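Local coordinates for sensor protein qseC (Escherichia coli, PDB 3JZ3), which autophosphorylates on a histidine with ATP as a membrane sensor kinase and, with its partner QseB, activates the flagella regulon through FlhDC, at the interface of chains A and B. Coordinates in Å, arbitrary orientation; residue numbers count along the deposited sequence, not the author numbering. Chains: chain A/B, Sensor protein qseC.

The interface of chains A and B. Residues chain A 41-43; chain B 30-32, 43.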
ATOM      1  N   LEU A  41      -6.919  -6.371   7.131  1.00 59.35           N
ATOM      2  CA  LEU A  41      -5.787  -5.484   7.403  1.00 58.50           C
ATOM      3  C   LEU A  41      -6.045  -4.086   6.843  1.00 57.76           C
ATOM      4  O   LEU A  41      -6.785  -3.927   5.868  1.00 58.27           O
ATOM      5  CB  LEU A  41      -4.496  -6.057   6.814  1.00 56.50           C
ATOM      6  N   LEU A  42      -5.439  -3.077   7.465  1.00 55.91           N
ATOM      7  CA  LEU A  42      -5.607  -1.693   7.031  1.00 56.95           C
ATOM      8  C   LEU A  42      -4.295  -1.074   6.549  1.00 58.17           C
ATOM      9  O   LEU A  42      -3.255  -1.209   7.201  1.00 58.25           O
ATOM     10  CB  LEU A  42      -6.216  -0.844   8.151  1.00 57.50           C
ATOM     11  N   GLN A  43      -4.356  -0.403   5.402  1.00 59.03           N
ATOM     12  CA  GLN A  43      -3.210   0.314   4.854  1.00 60.54           C
ATOM     13  C   GLN A  43      -3.615   1.728   4.438  1.00 61.20           C
ATOM     14  O   GLN A  43      -4.507   1.911   3.610  1.00 58.75           O
ATOM     15  CB  GLN A  43      -2.613  -0.444   3.672  1.00 60.52           C
ATOM     16  CG  GLN A  43      -1.221   0.018   3.293  1.00 63.66           C
ATOM     17  CD  GLN A  43      -0.849  -0.364   1.877  1.00 65.97           C
ATOM     18  OE1 GLN A  43      -1.275  -1.401   1.368  1.00 66.88           O
ATOM     19  NE2 GLN A  43      -0.048   0.475   1.231  1.00 67.37           N
TER
ATOM     20  N   SER B  30      -6.994 -10.539   2.684  1.00 57.33           N
ATOM     21  CA  SER B  30      -7.336  -9.237   2.100  1.00 57.13           C
ATOM     22  C   SER B  30      -6.930  -8.036   2.959  1.00 55.98           C
ATOM     23  O   SER B  30      -6.916  -8.102   4.193  1.00 53.81           O
ATOM     24  CB  SER B  30      -8.832  -9.165   1.762  1.00 57.35           C
ATOM     25  OG  SER B  30      -9.113  -9.863   0.560  1.00 57.79           O
ATOM     26  N   ASP B  31      -6.614  -6.938   2.274  1.00 55.43           N
ATOM     27  CA  ASP B  31      -6.118  -5.717   2.894  1.00 54.78           C
ATOM     28  C   ASP B  31      -6.877  -4.507   2.343  1.00 51.84           C
ATOM     29  O   ASP B  31      -6.910  -4.282   1.131  1.00 51.25           O
ATOM     30  CB  ASP B  31      -4.611  -5.590   2.627  1.00 57.99           C
ATOM     31  CG  ASP B  31      -3.979  -4.381   3.300  1.00 61.90           C
ATOM     32  OD1 ASP B  31      -4.673  -3.378   3.563  1.00 64.79           O
ATOM     33  OD2 ASP B  31      -2.758  -4.433   3.554  1.00 66.92           O
ATOM     34  N   ASP B  32      -7.481  -3.734   3.244  1.00 48.38           N
ATOM     35  CA  ASP B  32      -8.202  -2.520   2.877  1.00 47.58           C
ATOM     36  C   ASP B  32      -7.251  -1.369   2.531  1.00 46.99           C
ATOM     37  O   ASP B  32      -6.336  -1.064   3.295  1.00 45.87           O
ATOM     38  CB  ASP B  32      -9.150  -2.104   4.005  1.00 45.39           C
ATOM     39  N   GLN B  43      -3.998  -4.842  13.286  1.00 67.20           N
ATOM     40  CA  GLN B  43      -4.527  -4.678  11.925  1.00 68.25           C
ATOM     41  C   GLN B  43      -3.770  -3.636  11.092  1.00 68.78           C
ATOM     42  O   GLN B  43      -3.645  -3.784   9.872  1.00 68.18           O
ATOM     43  CB  GLN B  43      -6.020  -4.331  11.968  1.00 66.95           C
TER
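Strand 41-42 of chain A, with A:Gln43 just after it, lies parallel to strand 31-32 of chain B, while B:Gln43, in the first turn of helix 42-61, meets A:Leu42 separately. The strands pair through backbone hydrogen bonds: B:Asp32 N gives to A:Leu41 O at 2.7 Å, and A:Gln43 N gives to B:Asp32 O at 3.0 Å, the second arriving almost in line with the acceptor's C=O. A weak bond from A:Leu41 N to B:Ser30 O (3.4 Å) extends the ladder. The A:Leu42 amide faces the other way and bonds B:Gln43 O at 3.1 Å; it is nearly straight at the hydrogen (177°), though the donor stands well above the carbonyl plane. Chain A's short strand is thus gripped by both a strand and a helix of its partner; this asymmetric pairing may not be the one formed in the cell.

Among the side chains, B:Asp31 turns its CG away from its own backbone N (chi1 -177°), which brings the carboxylate over to chain A. Its OD1 lies 3.2 Å from A:Leu41 O, a meeting of two acceptors that looks unfavourable unless the carboxylate is protonated, and 3.6 Å from A:Gln43 CB. The extended A:Gln43 chain crosses this aspartate at about a right angle, amide and carboxylate planes 70° apart.

The patch belongs to the His Kinase A (phospho-acceptor) domain: in chain A the strand leads towards helix 48-62, whereas in chain B the same residues already start helix 42-61.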